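Side-chain contacts in putative conjugative transposon recombinase (Clostridium difficile, PDB 3G13), which probably binds DNA and exchanges strands as a serine recombinase, of which this chain is the N-terminal resolvase-type domain: residues 33-36 against 41-44; 66-71 against 99-104; 82-87 against 92-97; 113-118 against 123-128. All coordinates share one frame; numbering follows the deposited sequence.

Contact 1: 33-36 against 41-44; sequences TDMI and EWVL
Ile36 meets both Trp42 and Leu44 across the turn from helix to strand, each of its branches with its own work. CD1 lies 3.8 Å from Leu44 CD1, the two side chains running at about a right angle to each other. CG2, anti to the backbone N because chi1 is -69°, is directed at the strand and comes within 4.0 Å of Leu44 N; it also approaches Trp42 CE3 at 4.3 Å. Leu44 holds its CG anti to its own backbone N (chi1 175°), which brings its fork toward the helix: CD1 meets Ile36, while CD2 meets Thr33 OG1 at 4.2 Å, a hydroxyl already hydrogen-bonded to Val29 O one turn back. The selenomethionine Met35 bends at chi2 and chi3 and brings SE to the rim of the indole, 4.0 Å from Trp42 CZ3. The selenium lies nearly in the ring plane, 87° off the normal, a Met-aromatic contact made at the edge. A water lies between the two backbones, 2.8 Å from Ile36 O and 2.7 Å from Trp42 O. Helix 25-37 here packs on the start of the outermost strand 42-51, closing the beta-alpha-beta unit that begins with strand 6-14; Val8 of that strand touches both Ile36 and Trp42.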
loop_
_atom_site.group_PDB
_atom_site.type_symbol
_atom_site.label_atom_id
_atom_site.label_comp_id
_atom_site.label_asym_id
_atom_site.label_seq_id
_atom_site.Cartn_x
_atom_site.Cartn_y
_atom_site.Cartn_z
ATOM N N THR A 33 25.796 -8.888 -12.445
ATOM C CA THR A 33 26.424 -9.943 -13.239
ATOM C C THR A 33 27.050 -10.984 -12.307
ATOM O O THR A 33 26.849 -12.162 -12.490
ATOM C CB THR A 33 27.491 -9.387 -14.235
ATOM O OG1 THR A 33 26.857 -8.423 -15.079
ATOM C CG2 THR A 33 28.043 -10.500 -15.104
ATOM N N ASP A 34 27.784 -10.509 -11.320
ATOM C CA ASP A 34 28.422 -11.357 -10.342
ATOM C C ASP A 34 27.375 -12.067 -9.458
ATOM O O ASP A 34 27.481 -13.270 -9.227
ATOM C CB ASP A 34 29.365 -10.504 -9.506
ATOM C CG ASP A 34 29.934 -11.243 -8.303
ATOM O OD1 ASP A 34 30.871 -12.081 -8.478
ATOM O OD2 ASP A 34 29.441 -10.960 -7.194
HETATM N N MSE A 35 26.377 -11.328 -8.981
HETATM C CA MSE A 35 25.366 -11.925 -8.104
HETATM C C MSE A 35 24.607 -13.037 -8.830
HETATM O O MSE A 35 24.407 -14.121 -8.282
HETATM C CB MSE A 35 24.409 -10.871 -7.532
HETATM C CG MSE A 35 23.505 -11.404 -6.418
HETATM SE SE MSE A 35 21.798 -12.133 -7.198
HETATM C CE MSE A 35 21.040 -10.342 -7.612
ATOM N N ILE A 36 24.185 -12.793 -10.064
ATOM C CA ILE A 36 23.404 -13.814 -10.771
ATOM C C ILE A 36 24.270 -15.065 -11.110
ATOM O O ILE A 36 23.769 -16.206 -11.104
ATOM C CB ILE A 36 22.688 -13.215 -11.991
ATOM C CG1 ILE A 36 21.566 -12.263 -11.512
ATOM C CG2 ILE A 36 22.189 -14.283 -12.983
ATOM C CD1 ILE A 36 21.146 -11.264 -12.568
ATOM N N GLU A 41 21.934 -22.586 -11.267
ATOM C CA GLU A 41 20.585 -22.899 -11.804
ATOM C C GLU A 41 20.010 -21.730 -12.624
ATOM O O GLU A 41 18.934 -21.838 -13.233
ATOM C CB GLU A 41 19.618 -23.213 -10.664
ATOM C CG GLU A 41 20.106 -24.318 -9.700
ATOM C CD GLU A 41 18.979 -24.700 -8.740
ATOM O OE1 GLU A 41 18.936 -24.207 -7.609
ATOM O OE2 GLU A 41 18.109 -25.477 -9.156
ATOM N N TRP A 42 20.705 -20.595 -12.585
ATOM C CA TRP A 42 20.264 -19.376 -13.249
ATOM C C TRP A 42 21.160 -19.051 -14.431
ATOM O O TRP A 42 22.332 -19.445 -14.469
ATOM C CB TRP A 42 20.378 -18.181 -12.291
ATOM C CG TRP A 42 19.484 -18.240 -11.067
ATOM C CD1 TRP A 42 18.486 -19.144 -10.791
ATOM C CD2 TRP A 42 19.503 -17.319 -9.982
ATOM N NE1 TRP A 42 17.894 -18.844 -9.580
ATOM C CE2 TRP A 42 18.500 -17.733 -9.059
ATOM C CE3 TRP A 42 20.279 -16.201 -9.685
ATOM C CZ2 TRP A 42 18.250 -17.044 -7.854
ATOM C CZ3 TRP A 42 20.056 -15.520 -8.470
ATOM C CH2 TRP A 42 19.036 -15.955 -7.579
ATOM N N VAL A 43 20.602 -18.309 -15.369
ATOM C CA VAL A 43 21.357 -17.746 -16.492
ATOM C C VAL A 43 20.917 -16.300 -16.621
ATOM O O VAL A 43 19.727 -16.008 -16.542
ATOM C CB VAL A 43 21.204 -18.587 -17.829
ATOM C CG1 VAL A 43 19.733 -18.689 -18.292
ATOM C CG2 VAL A 43 22.098 -18.016 -18.956
ATOM N N LEU A 44 21.893 -15.399 -16.774
ATOM C CA LEU A 44 21.639 -13.974 -16.983
ATOM C C LEU A 44 20.973 -13.753 -18.343
ATOM O O LEU A 44 21.517 -14.175 -19.384
ATOM C CB LEU A 44 22.944 -13.165 -16.873
ATOM C CG LEU A 44 22.955 -11.644 -17.166
ATOM C CD1 LEU A 44 22.070 -10.861 -16.212
ATOM C CD2 LEU A 44 24.403 -11.130 -17.144
HETATM O O HOH W 1 24.161 -17.884 -13.336
#

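Contact 2: 66-71 against 99-104; sequences RMINDC and RMLKER
Cys71 and Leu101 mark the closest approach of the two helical backbones, their CA atoms 7.2 Å apart. Leu101 reaches across with CD1, which serves both neighbours on helix 62-72: it lies 3.9 Å from Ile68 CD1 and 4.0 Å from Cys71 CB. The thiol of Cys71 sits against the same leucine, SG being 4.1 Å from Leu101 CD1. Ile68, one turn earlier on its helix, divides its branches between two partners. While CD1 meets Leu101, CG2 touches the selenium of the selenomethionine Met100, with 3.8 Å between Ile68 CG2 and Met100 SE. Met100 extends through chi1 and chi2 with CG anti to the backbone N (chi1 -175°) and bends only at chi3, so that the selenium, rather than the terminal methyl, is what presses on the isoleucine; the two side chains cross at about a right angle. Beside this apolar patch a water links the segments, donating to Cys71 O at 3.0 Å and accepting from Arg104 NH1 at 2.9 Å, in the plane of the guanidinium and at its edge. Met72 extends the apolar patch by touching Met100, Leu101 and Arg104, and Ile76 and Ile106 cover Cys71. Helix 62-72 is thereby packed against the C-terminal part of helix 91-102, whose Lys102 is hydrogen-bonded through NZ to Thr117 O while its chain packs on Glu123 and Leu126 of helix 120-150.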
loop_
_atom_site.group_PDB
_atom_site.type_symbol
_atom_site.label_atom_id
_atom_site.label_comp_id
_atom_site.label_asym_id
_atom_site.label_seq_id
_atom_site.Cartn_x
_atom_site.Cartn_y
_atom_site.Cartn_z
ATOM N N ARG A 66 11.900 -1.944 -22.842
ATOM C CA ARG A 66 12.580 -3.038 -23.568
ATOM C C ARG A 66 12.490 -4.309 -22.708
ATOM O O ARG A 66 12.159 -5.364 -23.209
ATOM C CB ARG A 66 14.031 -2.664 -23.890
ATOM C CG ARG A 66 14.846 -3.724 -24.636
ATOM C CD ARG A 66 16.258 -3.230 -24.927
ATOM N NE ARG A 66 17.109 -3.046 -23.738
ATOM C CZ ARG A 66 17.952 -3.951 -23.243
ATOM N NH1 ARG A 66 18.086 -5.152 -23.800
ATOM N NH2 ARG A 66 18.676 -3.651 -22.174
HETATM N N MSE A 67 12.724 -4.170 -21.403
HETATM C CA MSE A 67 12.562 -5.288 -20.493
HETATM C C MSE A 67 11.160 -5.911 -20.492
HETATM O O MSE A 67 11.014 -7.144 -20.569
HETATM C CB MSE A 67 12.930 -4.880 -19.088
HETATM C CG MSE A 67 13.365 -6.073 -18.289
HETATM SE SE MSE A 67 13.443 -5.547 -16.449
HETATM C CE MSE A 67 11.473 -6.029 -16.470
ATOM N N ILE A 68 10.134 -5.060 -20.395
ATOM C CA ILE A 68 8.759 -5.543 -20.511
ATOM C C ILE A 68 8.533 -6.309 -21.817
ATOM O O ILE A 68 7.946 -7.372 -21.783
ATOM C CB ILE A 68 7.718 -4.417 -20.349
ATOM C CG1 ILE A 68 7.824 -3.775 -18.946
ATOM C CG2 ILE A 68 6.332 -4.966 -20.592
ATOM C CD1 ILE A 68 7.593 -4.768 -17.722
ATOM N N ASN A 69 8.995 -5.783 -22.958
ATOM C CA ASN A 69 8.851 -6.526 -24.246
ATOM C C ASN A 69 9.582 -7.874 -24.249
ATOM O O ASN A 69 9.089 -8.849 -24.791
ATOM C CB ASN A 69 9.341 -5.700 -25.462
ATOM C CG ASN A 69 8.620 -4.354 -25.623
ATOM O OD1 ASN A 69 9.229 -3.371 -26.088
ATOM N ND2 ASN A 69 7.335 -4.295 -25.263
ATOM N N ASP A 70 10.768 -7.928 -23.650
ATOM C CA ASP A 70 11.498 -9.197 -23.531
ATOM C C ASP A 70 10.777 -10.187 -22.622
ATOM O O ASP A 70 10.831 -11.408 -22.858
ATOM C CB ASP A 70 12.928 -8.957 -23.047
ATOM C CG ASP A 70 13.771 -8.216 -24.086
ATOM O OD1 ASP A 70 13.318 -8.105 -25.243
ATOM O OD2 ASP A 70 14.867 -7.736 -23.747
ATOM N N CYS A 71 10.123 -9.657 -21.579
ATOM C CA CYS A 71 9.243 -10.476 -20.722
ATOM C C CYS A 71 8.066 -11.034 -21.525
ATOM O O CYS A 71 7.765 -12.212 -21.408
ATOM C CB CYS A 71 8.723 -9.694 -19.494
ATOM S SG CYS A 71 9.954 -9.382 -18.190
ATOM N N ARG A 99 1.443 -7.229 -12.101
ATOM C CA ARG A 99 0.376 -8.123 -12.576
ATOM C C ARG A 99 0.635 -8.672 -13.974
ATOM O O ARG A 99 0.379 -9.854 -14.239
ATOM C CB ARG A 99 -0.966 -7.396 -12.554
ATOM C CG ARG A 99 -1.515 -7.165 -11.154
ATOM C CD ARG A 99 -2.730 -6.259 -11.214
ATOM N NE ARG A 99 -3.515 -6.317 -9.983
ATOM C CZ ARG A 99 -4.318 -5.351 -9.534
ATOM N NH1 ARG A 99 -4.472 -4.213 -10.195
ATOM N NH2 ARG A 99 -4.985 -5.540 -8.407
HETATM N N MSE A 100 1.128 -7.818 -14.876
HETATM C CA MSE A 100 1.409 -8.253 -16.256
HETATM C C MSE A 100 2.485 -9.352 -16.278
HETATM O O MSE A 100 2.399 -10.332 -17.023
HETATM C CB MSE A 100 1.884 -7.045 -17.083
HETATM C CG MSE A 100 2.104 -7.274 -18.554
HETATM SE SE MSE A 100 2.839 -5.611 -19.345
HETATM C CE MSE A 100 1.510 -4.313 -18.780
ATOM N N LEU A 101 3.523 -9.166 -15.476
ATOM C CA LEU A 101 4.544 -10.206 -15.301
ATOM C C LEU A 101 3.911 -11.458 -14.642
ATOM O O LEU A 101 4.090 -12.567 -15.116
ATOM C CB LEU A 101 5.755 -9.638 -14.508
ATOM C CG LEU A 101 6.887 -9.025 -15.386
ATOM C CD1 LEU A 101 6.352 -8.228 -16.570
ATOM C CD2 LEU A 101 7.880 -8.170 -14.631
ATOM N N LYS A 102 3.153 -11.267 -13.567
ATOM C CA LYS A 102 2.594 -12.391 -12.794
ATOM C C LYS A 102 1.690 -13.321 -13.659
ATOM O O LYS A 102 1.736 -14.530 -13.513
ATOM C CB LYS A 102 1.827 -11.850 -11.565
ATOM C CG LYS A 102 1.245 -12.921 -10.632
ATOM C CD LYS A 102 0.865 -12.328 -9.273
ATOM C CE LYS A 102 0.404 -13.404 -8.254
ATOM N NZ LYS A 102 0.943 -13.116 -6.846
ATOM N N GLU A 103 0.893 -12.738 -14.555
ATOM C CA GLU A 103 -0.004 -13.503 -15.422
ATOM C C GLU A 103 0.782 -14.434 -16.344
ATOM O O GLU A 103 0.236 -15.437 -16.857
ATOM C CB GLU A 103 -0.890 -12.547 -16.242
ATOM C CG GLU A 103 -1.911 -11.795 -15.385
ATOM C CD GLU A 103 -2.553 -10.585 -16.088
ATOM O OE1 GLU A 103 -3.231 -9.782 -15.371
ATOM O OE2 GLU A 103 -2.383 -10.438 -17.336
ATOM N N ARG A 104 2.055 -14.089 -16.559
ATOM C CA ARG A 104 2.966 -14.880 -17.386
ATOM C C ARG A 104 3.972 -15.704 -16.567
ATOM O O ARG A 104 4.923 -16.265 -17.127
ATOM C CB ARG A 104 3.646 -13.991 -18.429
ATOM C CG ARG A 104 2.764 -13.866 -19.682
ATOM C CD ARG A 104 2.611 -12.444 -20.099
ATOM N NE ARG A 104 1.849 -12.274 -21.353
ATOM C CZ ARG A 104 2.241 -12.690 -22.569
ATOM N NH1 ARG A 104 3.395 -13.346 -22.744
ATOM N NH2 ARG A 104 1.468 -12.438 -23.624
HETATM O O HOH W 2 5.878 -14.528 -21.699
#

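Contact 3: 82-87 against 92-97; sequences KSISRF and LDTLKY
The Phe87 ring presents its CE2-CZ side to helix 91-102: Thr94 O lies at the ring edge, near its plane and 4.2 Å from Phe87 CE2, while Tyr97 CB approaches obliquely, 3.9 Å from Phe87 CZ. One face of the Tyr97 ring carries Lys96 CG. On the other segment, Lys82 CD rests over the centre of one face of the Arg86 guanidinium, 3.6 Å above its plane. Phe64 meets both the Phe87 and Tyr97 rings edge-to-face, Phe110 does the same to Phe87, and Tyr97 OH is hydrogen-bonded to Gln65. Phe87 gets across because CG is anti to the backbone N (chi1 -180°), which carries the ring toward the facing helix. One turn earlier Ile84 CG2 fits against the fork of Thr94, 4.1 Å from both Thr94 OG1 and Thr94 CG2. Ser83, the N-cap of helix 84-87, donates through OG to Ser85 OG at 2.7 Å. The contact is thus apolar and buried, and the threonine hydroxyl at it has two partners: Thr94 OG1 bonds to Asn90 O and to Gln135 of the second subunit. Ser85 OG likewise reaches Glu138 of that subunit, so polar atoms beside the hydrophobic packing serve the dimer interface.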
loop_
_atom_site.group_PDB
_atom_site.type_symbol
_atom_site.label_atom_id
_atom_site.label_comp_id
_atom_site.label_asym_id
_atom_site.label_seq_id
_atom_site.Cartn_x
_atom_site.Cartn_y
_atom_site.Cartn_z
ATOM N N LYS A 82 16.025 -3.174 -7.108
ATOM C CA LYS A 82 16.457 -2.868 -5.756
ATOM C C LYS A 82 15.267 -2.552 -4.849
ATOM O O LYS A 82 15.239 -2.965 -3.699
ATOM C CB LYS A 82 17.502 -1.735 -5.735
ATOM C CG LYS A 82 17.941 -1.324 -4.294
ATOM C CD LYS A 82 19.269 -0.522 -4.221
ATOM C CE LYS A 82 19.541 0.004 -2.804
ATOM N NZ LYS A 82 19.702 -1.129 -1.814
ATOM N N SER A 83 14.267 -1.867 -5.392
ATOM C CA SER A 83 13.178 -1.362 -4.552
ATOM C C SER A 83 11.958 -1.129 -5.420
ATOM O O SER A 83 12.059 -0.939 -6.643
ATOM C CB SER A 83 13.587 -0.032 -3.880
ATOM O OG SER A 83 13.682 0.973 -4.869
ATOM N N ILE A 84 10.795 -1.109 -4.785
ATOM C CA ILE A 84 9.572 -0.713 -5.464
ATOM C C ILE A 84 9.685 0.694 -6.117
ATOM O O ILE A 84 9.172 0.917 -7.221
ATOM C CB ILE A 84 8.338 -0.767 -4.472
ATOM C CG1 ILE A 84 7.939 -2.239 -4.232
ATOM C CG2 ILE A 84 7.158 0.001 -5.046
ATOM C CD1 ILE A 84 7.147 -2.529 -2.930
ATOM N N SER A 85 10.323 1.628 -5.408
ATOM C CA SER A 85 10.483 3.020 -5.862
ATOM C C SER A 85 11.304 3.181 -7.162
ATOM O O SER A 85 11.140 4.175 -7.890
ATOM C CB SER A 85 11.098 3.852 -4.739
ATOM O OG SER A 85 12.402 3.364 -4.435
ATOM N N ARG A 86 12.184 2.215 -7.436
ATOM C CA ARG A 86 12.975 2.152 -8.687
ATOM C C ARG A 86 12.252 1.373 -9.762
ATOM O O ARG A 86 12.488 1.569 -10.956
ATOM C CB ARG A 86 14.345 1.490 -8.448
ATOM C CG ARG A 86 15.308 2.313 -7.611
ATOM C CD ARG A 86 16.529 1.502 -7.182
ATOM N NE ARG A 86 17.258 2.166 -6.092
ATOM C CZ ARG A 86 18.560 2.453 -6.103
ATOM N NH1 ARG A 86 19.325 2.147 -7.160
ATOM N NH2 ARG A 86 19.111 3.060 -5.050
ATOM N N PHE A 87 11.375 0.465 -9.354
ATOM C CA PHE A 87 10.684 -0.387 -10.322
ATOM C C PHE A 87 9.668 0.402 -11.164
ATOM O O PHE A 87 9.526 0.185 -12.367
ATOM C CB PHE A 87 9.980 -1.555 -9.608
ATOM C CG PHE A 87 9.243 -2.489 -10.530
ATOM C CD1 PHE A 87 9.939 -3.359 -11.369
ATOM C CD2 PHE A 87 7.835 -2.529 -10.536
ATOM C CE1 PHE A 87 9.245 -4.253 -12.211
ATOM C CE2 PHE A 87 7.140 -3.419 -11.356
ATOM C CZ PHE A 87 7.827 -4.281 -12.184
ATOM N N LEU A 92 -0.163 2.789 -9.257
ATOM C CA LEU A 92 -0.883 2.244 -10.394
ATOM C C LEU A 92 0.016 1.509 -11.412
ATOM O O LEU A 92 -0.355 0.451 -11.927
ATOM C CB LEU A 92 -1.708 3.339 -11.084
ATOM C CG LEU A 92 -3.021 3.658 -10.361
ATOM C CD1 LEU A 92 -3.703 4.839 -11.046
ATOM C CD2 LEU A 92 -3.941 2.440 -10.387
ATOM N N ASP A 93 1.177 2.077 -11.696
ATOM C CA ASP A 93 2.132 1.426 -12.616
ATOM C C ASP A 93 2.760 0.203 -11.967
ATOM O O ASP A 93 2.992 -0.797 -12.654
ATOM C CB ASP A 93 3.244 2.386 -13.063
ATOM C CG ASP A 93 2.756 3.418 -14.085
ATOM O OD1 ASP A 93 1.662 3.214 -14.651
ATOM O OD2 ASP A 93 3.475 4.424 -14.297
ATOM N N THR A 94 3.041 0.278 -10.660
ATOM C CA THR A 94 3.597 -0.885 -9.929
ATOM C C THR A 94 2.651 -2.082 -10.070
ATOM O O THR A 94 3.081 -3.199 -10.387
ATOM C CB THR A 94 3.861 -0.592 -8.410
ATOM O OG1 THR A 94 4.670 0.590 -8.242
ATOM C CG2 THR A 94 4.566 -1.768 -7.760
ATOM N N LEU A 95 1.361 -1.832 -9.832
ATOM C CA LEU A 95 0.298 -2.819 -10.028
ATOM C C LEU A 95 0.269 -3.388 -11.417
ATOM O O LEU A 95 0.282 -4.608 -11.605
ATOM C CB LEU A 95 -1.086 -2.183 -9.735
ATOM C CG LEU A 95 -1.450 -2.058 -8.262
ATOM C CD1 LEU A 95 -2.741 -1.186 -8.091
ATOM C CD2 LEU A 95 -1.633 -3.490 -7.717
ATOM N N LYS A 96 0.192 -2.484 -12.396
ATOM C CA LYS A 96 0.094 -2.856 -13.805
ATOM C C LYS A 96 1.232 -3.823 -14.184
ATOM O O LYS A 96 0.983 -4.895 -14.728
ATOM C CB LYS A 96 0.162 -1.581 -14.661
ATOM C CG LYS A 96 0.332 -1.751 -16.157
ATOM C CD LYS A 96 0.320 -0.377 -16.840
ATOM C CE LYS A 96 0.925 -0.420 -18.250
ATOM N NZ LYS A 96 0.076 -1.158 -19.237
ATOM N N TYR A 97 2.474 -3.404 -13.946
ATOM C CA TYR A 97 3.602 -4.197 -14.409
ATOM C C TYR A 97 3.851 -5.440 -13.570
ATOM O O TYR A 97 4.238 -6.488 -14.111
ATOM C CB TYR A 97 4.857 -3.333 -14.523
ATOM C CG TYR A 97 4.712 -2.266 -15.600
ATOM C CD1 TYR A 97 4.514 -2.629 -16.934
ATOM C CD2 TYR A 97 4.787 -0.898 -15.282
ATOM C CE1 TYR A 97 4.372 -1.652 -17.943
ATOM C CE2 TYR A 97 4.650 0.089 -16.294
ATOM C CZ TYR A 97 4.440 -0.312 -17.610
ATOM O OH TYR A 97 4.308 0.625 -18.614
#

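Contact 4: 113-118 against 123-128; sequences EKINTL and ELLLVV
Leu125 turns CG anti to its backbone N (chi1 165°), and this carries the branched end toward strand 115-116, where CD2 meets Ile115 and Thr117. Thr117 answers with chi1 at 54°: its methyl CG2 is thrown against the leucine, while OG1, set between the backbone N and the carbonyl carbon, is left to bond to Val108 N. CG2 of Thr117 lies 4.1 Å from Leu125 CD2, the two side chains meeting at a slant. Two residues earlier, on strand 115-116, Ile115 CG2 touches the same methyl, Leu125 CD2, at 4.2 Å, so a single branch of the leucine is held by two residues. At the turn Asn116 leaves the backbone on the side away from the helix, and its OD1 accepts from Leu118 N at 2.8 Å, in the carbonyl plane, with an N-H...O angle of 158°. This closes an Asx turn as the chain leaves the edge strand 115-116. Upstream, Lys114 and Ile115 together face Phe110 in a G1 beta bulge. Across the dimer, Val128 of the second subunit packs on Leu125. An antiparallel edge strand followed by a long helix that meets its counterpart at the dimer interface is characteristic of the resolvase-type catalytic domain of serine recombinases.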
loop_
_atom_site.group_PDB
_atom_site.type_symbol
_atom_site.label_atom_id
_atom_site.label_comp_id
_atom_site.label_asym_id
_atom_site.label_seq_id
_atom_site.Cartn_x
_atom_site.Cartn_y
_atom_site.Cartn_z
ATOM N N GLU A 113 12.851 -4.712 -0.001
ATOM C CA GLU A 113 11.619 -5.162 0.657
ATOM C C GLU A 113 11.623 -6.674 0.923
ATOM O O GLU A 113 10.896 -7.132 1.781
ATOM C CB GLU A 113 10.411 -4.820 -0.213
ATOM C CG GLU A 113 10.138 -3.333 -0.388
ATOM C CD GLU A 113 10.941 -2.714 -1.532
ATOM O OE1 GLU A 113 11.839 -3.406 -2.089
ATOM O OE2 GLU A 113 10.665 -1.543 -1.877
ATOM N N LYS A 114 12.476 -7.412 0.194
ATOM C CA LYS A 114 12.598 -8.886 0.235
ATOM C C LYS A 114 11.289 -9.610 -0.147
ATOM O O LYS A 114 10.757 -10.416 0.621
ATOM C CB LYS A 114 13.176 -9.370 1.574
ATOM C CG LYS A 114 14.615 -8.906 1.774
ATOM C CD LYS A 114 15.167 -9.207 3.150
ATOM C CE LYS A 114 16.574 -8.611 3.290
ATOM N NZ LYS A 114 17.182 -8.908 4.644
ATOM N N ILE A 115 10.756 -9.269 -1.315
ATOM C CA ILE A 115 9.455 -9.820 -1.752
ATOM C C ILE A 115 9.612 -10.361 -3.148
ATOM O O ILE A 115 10.080 -9.627 -4.041
ATOM C CB ILE A 115 8.293 -8.752 -1.754
ATOM C CG1 ILE A 115 8.075 -8.132 -0.354
ATOM C CG2 ILE A 115 7.005 -9.397 -2.273
ATOM C CD1 ILE A 115 7.078 -6.899 -0.303
ATOM N N ASN A 116 9.255 -11.631 -3.315
ATOM C CA ASN A 116 9.102 -12.263 -4.630
ATOM C C ASN A 116 7.623 -12.188 -4.926
ATOM O O ASN A 116 6.808 -12.650 -4.126
ATOM C CB ASN A 116 9.576 -13.729 -4.617
ATOM C CG ASN A 116 9.323 -14.463 -5.952
ATOM O OD1 ASN A 116 8.203 -14.486 -6.473
ATOM N ND2 ASN A 116 10.369 -15.129 -6.480
ATOM N N THR A 117 7.271 -11.596 -6.061
ATOM C CA THR A 117 5.860 -11.233 -6.320
ATOM C C THR A 117 4.957 -12.471 -6.566
ATOM O O THR A 117 3.730 -12.344 -6.555
ATOM C CB THR A 117 5.753 -10.287 -7.534
ATOM O OG1 THR A 117 6.416 -10.902 -8.668
ATOM C CG2 THR A 117 6.365 -8.919 -7.203
ATOM N N LEU A 118 5.550 -13.654 -6.723
ATOM C CA LEU A 118 4.744 -14.870 -6.952
ATOM C C LEU A 118 4.374 -15.623 -5.671
ATOM O O LEU A 118 3.606 -16.583 -5.729
ATOM C CB LEU A 118 5.430 -15.811 -7.974
ATOM C CG LEU A 118 5.734 -15.219 -9.354
ATOM C CD1 LEU A 118 6.275 -16.318 -10.280
ATOM C CD2 LEU A 118 4.511 -14.532 -9.983
ATOM N N GLU A 123 1.186 -11.860 -3.217
ATOM C CA GLU A 123 -0.246 -11.648 -3.288
ATOM C C GLU A 123 -0.712 -10.557 -2.300
ATOM O O GLU A 123 -1.553 -9.729 -2.651
ATOM C CB GLU A 123 -0.994 -12.962 -3.079
ATOM C CG GLU A 123 -0.580 -13.974 -4.131
ATOM C CD GLU A 123 -1.384 -15.257 -4.134
ATOM O OE1 GLU A 123 -1.737 -15.768 -3.037
ATOM O OE2 GLU A 123 -1.628 -15.775 -5.260
ATOM N N LEU A 124 -0.184 -10.565 -1.073
ATOM C CA LEU A 124 -0.507 -9.511 -0.111
ATOM C C LEU A 124 0.008 -8.131 -0.589
ATOM O O LEU A 124 -0.633 -7.137 -0.345
ATOM C CB LEU A 124 0.015 -9.845 1.277
ATOM C CG LEU A 124 -0.623 -9.096 2.464
ATOM C CD1 LEU A 124 -2.173 -9.355 2.515
ATOM C CD2 LEU A 124 0.090 -9.485 3.767
ATOM N N LEU A 125 1.181 -8.084 -1.228
ATOM C CA LEU A 125 1.701 -6.840 -1.809
ATOM C C LEU A 125 0.654 -6.234 -2.724
ATOM O O LEU A 125 0.302 -5.054 -2.581
ATOM C CB LEU A 125 3.036 -7.085 -2.543
ATOM C CG LEU A 125 3.522 -5.984 -3.495
ATOM C CD1 LEU A 125 3.999 -4.826 -2.661
ATOM C CD2 LEU A 125 4.682 -6.536 -4.366
ATOM N N LEU A 126 0.104 -7.066 -3.611
ATOM C CA LEU A 126 -0.856 -6.623 -4.614
ATOM C C LEU A 126 -2.196 -6.187 -4.013
ATOM O O LEU A 126 -2.808 -5.210 -4.486
ATOM C CB LEU A 126 -1.050 -7.720 -5.656
ATOM C CG LEU A 126 0.162 -7.985 -6.567
ATOM C CD1 LEU A 126 -0.195 -9.165 -7.450
ATOM C CD2 LEU A 126 0.542 -6.727 -7.421
ATOM N N VAL A 127 -2.626 -6.889 -2.958
ATOM C CA VAL A 127 -3.823 -6.505 -2.203
ATOM C C VAL A 127 -3.636 -5.110 -1.598
ATOM O O VAL A 127 -4.524 -4.253 -1.714
ATOM C CB VAL A 127 -4.194 -7.575 -1.087
ATOM C CG1 VAL A 127 -5.101 -6.961 -0.031
ATOM C CG2 VAL A 127 -4.906 -8.780 -1.686
ATOM N N VAL A 128 -2.486 -4.886 -0.949
ATOM C CA VAL A 128 -2.174 -3.619 -0.276
ATOM C C VAL A 128 -2.048 -2.484 -1.295
ATOM O O VAL A 128 -2.614 -1.421 -1.107
ATOM C CB VAL A 128 -0.880 -3.675 0.620
ATOM C CG1 VAL A 128 -0.505 -2.284 1.125
ATOM C CG2 VAL A 128 -1.085 -4.580 1.830
#

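From the N terminus, contact 1 closes a short loop between helix 25-37 and strand 42-51, at one edge of the sheet. Contact 2 then closes a longer loop, from helix 62-72 to helix 91-102, and contact 3 is nested inside it, folding helix 84-87 back on the same helix 91-102; Ile68 and Tyr97 pack directly between the two. Contact 4 follows in series, joining strand 115-116, at the other edge of the sheet, to helix 120-150. It meets contact 2 through Lys102 and Thr117 O, and contact 3 through Glu113 and Ile84 N. Contacts 3 and 4 both touch the second subunit, whereas contact 1 stands apart.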